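Local coordinates for uncharacterized protein (PDB 2B4W) that is of unknown function but belongs to the DUF1861 family and is probably related to the five-bladed beta-propeller, fructosidase-like proteins, at residues Val162-Ser166 / Ile167-Gly171. Residues are numbered along the deposited sequence; the frame is centred on the assembly and turned at random.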
ATOM      1  N   VAL A 162       8.952  10.897  -9.855  1.00 32.79           N
ATOM      2  CA  VAL A 162      10.226  11.589  -9.977  1.00 33.50           C
ATOM      3  C   VAL A 162      11.331  10.900  -9.190  1.00 19.54           C
ATOM      4  O   VAL A 162      11.204  10.386  -8.072  1.00 16.87           O
ATOM      5  CB  VAL A 162      10.103  13.056  -9.511  1.00 33.41           C
ATOM      6  CG1 VAL A 162       9.958  13.111  -8.002  1.00 23.63           C
ATOM      7  CG2 VAL A 162      11.304  13.850 -10.007  1.00 32.52           C
ATOM      8  N   ILE A 163      12.511  10.873  -9.811  1.00 23.67           N
ATOM      9  CA  ILE A 163      13.646  10.294  -9.109  1.00 26.28           C
ATOM     10  C   ILE A 163      14.385  11.347  -8.296  1.00 28.88           C
ATOM     11  O   ILE A 163      14.829  12.326  -8.904  1.00 43.99           O
ATOM     12  CB  ILE A 163      14.656   9.677 -10.093  1.00 24.86           C
ATOM     13  CG1 ILE A 163      14.092   8.532 -10.934  1.00 25.49           C
ATOM     14  CG2 ILE A 163      15.914   9.265  -9.343  1.00 29.39           C
ATOM     15  CD1 ILE A 163      14.951   8.103 -12.100  1.00 28.35           C
ATOM     16  N   LEU A 164      14.546  11.174  -6.992  1.00 25.69           N
ATOM     17  CA  LEU A 164      15.325  12.156  -6.226  1.00 28.27           C
ATOM     18  C   LEU A 164      16.665  11.576  -5.780  1.00 23.76           C
ATOM     19  O   LEU A 164      16.833  10.359  -5.841  1.00 27.03           O
ATOM     20  CB  LEU A 164      14.548  12.629  -5.009  1.00 27.86           C
ATOM     21  CG  LEU A 164      13.173  13.239  -5.133  1.00 25.49           C
ATOM     22  CD1 LEU A 164      12.604  13.508  -3.738  1.00 28.26           C
ATOM     23  CD2 LEU A 164      13.190  14.526  -5.931  1.00 30.25           C
ATOM     24  N   ASN A 165      17.606  12.422  -5.338  1.00 26.44           N
ATOM     25  CA  ASN A 165      18.902  11.948  -4.895  1.00 25.32           C
ATOM     26  C   ASN A 165      18.831  11.158  -3.592  1.00 30.06           C
ATOM     27  O   ASN A 165      19.653  10.251  -3.393  1.00 25.43           O
ATOM     28  CB  ASN A 165      19.931  13.080  -4.685  1.00 18.34           C
ATOM     29  CG  ASN A 165      20.281  13.755  -5.997  1.00 19.39           C
ATOM     30  OD1 ASN A 165      20.629  13.088  -6.976  1.00 26.72           O
ATOM     31  ND2 ASN A 165      20.169  15.072  -6.026  1.00 30.76           N
ATOM     32  N   SER A 166      17.901  11.512  -2.724  1.00 33.58           N
ATOM     33  CA  SER A 166      17.812  10.894  -1.414  1.00 23.74           C
ATOM     34  C   SER A 166      16.605  11.380  -0.634  1.00 24.50           C
ATOM     35  O   SER A 166      15.936  12.316  -1.052  1.00 32.49           O
ATOM     36  CB  SER A 166      19.027  11.217  -0.541  1.00 24.32           C
ATOM     37  OG  SER A 166      18.995  12.598  -0.225  1.00 34.00           O
ATOM     38  N   ILE A 167      16.422  10.708   0.509  1.00 28.21           N
ATOM     39  CA  ILE A 167      15.245  10.971   1.327  1.00 31.39           C
ATOM     40  C   ILE A 167      15.236  12.385   1.898  1.00 33.85           C
ATOM     41  O   ILE A 167      14.179  12.937   2.199  1.00 39.25           O
ATOM     42  CB  ILE A 167      15.126   9.967   2.493  1.00 35.12           C
ATOM     43  CG1 ILE A 167      13.697   9.740   2.961  1.00 34.42           C
ATOM     44  CG2 ILE A 167      16.026  10.424   3.634  1.00 41.42           C
ATOM     45  CD1 ILE A 167      12.682   9.281   1.948  1.00 43.08           C
ATOM     46  N   ASP A 168      16.431  12.917   2.021  1.00 25.52           N
ATOM     47  CA  ASP A 168      16.710  14.275   2.420  1.00 32.47           C
ATOM     48  C   ASP A 168      16.152  15.310   1.460  1.00 36.77           C
ATOM     49  O   ASP A 168      16.140  16.495   1.792  1.00 29.85           O
ATOM     50  CB  ASP A 168      18.223  14.510   2.505  1.00 30.36           C
ATOM     51  CG  ASP A 168      18.866  13.628   3.548  1.00 32.16           C
ATOM     52  OD1 ASP A 168      18.337  13.577   4.676  1.00 46.36           O
ATOM     53  OD2 ASP A 168      19.888  12.987   3.215  1.00 71.41           O
ATOM     54  N   GLU A 169      15.706  14.895   0.281  1.00 30.14           N
ATOM     55  CA  GLU A 169      15.201  15.893  -0.653  1.00 24.17           C
ATOM     56  C   GLU A 169      13.680  15.844  -0.766  1.00 17.58           C
ATOM     57  O   GLU A 169      13.077  16.659  -1.436  1.00 21.89           O
ATOM     58  CB  GLU A 169      15.787  15.661  -2.043  1.00 25.52           C
ATOM     59  CG  GLU A 169      17.312  15.741  -2.057  1.00 23.20           C
ATOM     60  CD  GLU A 169      17.770  15.814  -3.504  1.00 28.15           C
ATOM     61  OE1 GLU A 169      17.012  15.292  -4.352  1.00 29.79           O
ATOM     62  OE2 GLU A 169      18.848  16.392  -3.735  1.00 27.71           O
ATOM     63  N   LEU A 170      13.128  14.830  -0.115  1.00 27.30           N
ATOM     64  CA  LEU A 170      11.700  14.607  -0.086  1.00 22.99           C
ATOM     65  C   LEU A 170      10.998  15.733   0.685  1.00 26.77           C
ATOM     66  O   LEU A 170      11.427  16.053   1.792  1.00 29.66           O
ATOM     67  CB  LEU A 170      11.407  13.264   0.579  1.00 19.66           C
ATOM     68  CG  LEU A 170      10.004  12.716   0.331  1.00 20.56           C
ATOM     69  CD1 LEU A 170       9.845  12.309  -1.117  1.00 24.16           C
ATOM     70  CD2 LEU A 170       9.726  11.535   1.240  1.00 21.33           C
ATOM     71  N   GLY A 171       9.954  16.277   0.089  1.00 30.81           N
ATOM     72  CA  GLY A 171       9.146  17.373   0.613  1.00 24.96           C
ATOM     73  C   GLY A 171       8.082  17.781  -0.402  1.00 29.56           C
ATOM     74  O   GLY A 171       8.079  17.246  -1.518  1.00 25.83           O
TER
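Ser-166 meets Ile-167 and Asp-168 where the loop after strand 159-164 enters the 3-10 segment 167-169. Ile-167 is buried, its side chain resting on Leu-145 of strand 145-149 and on Arg-116 of strand 110-116. At Asp-168, CB lies 3.4 Å from OG of Ser-166, with the carboxylate just beyond. That hydroxyl stands between its own backbone N and carbonyl carbon (chi1 68°), a setting that turns it to the following residues. Next comes Glu-169, which is tied back to 162-166 through both its backbone and its side chain. Its backbone N donates to Ser-166 O at 2.9 Å, an i to i+3 bond that closes the turn, the donor sitting well above the carbonyl plane. Its side chain, extended beyond CG, then reaches back across Ser-166 and delivers the carboxylate to Asn-165. OE1 accepts a hydrogen bond from the backbone N of Asn-165 (3.1 Å), which comes in from above the carboxylate plane; OE2 accepts one from ND2 of the same residue on its syn side, tilted from the carboxylate plane, at 3.0 Å and nearly straight (165°). The amide of Asn-165 is turned 65° from the carboxylate, yet OE2 still lies close to the amide plane. Two bonds to one residue should limit rotation of the carboxylate. Leu-170 follows, its N bonded to Ile-167 O at 3.2 Å, and its CD1 packs against CD1 of Leu-164 at 4.0 Å. Both leucines are buried and rest on Val-147 of strand 145-149, while helix 172-176, which starts right after Gly-171 at its N-cap position, adds Val-174 against Leu-164 and Ile-175 against Leu-170. Leu-170 also touches Phe-114 of strand 110-116, joining the turn to the neighbouring antiparallel sheet.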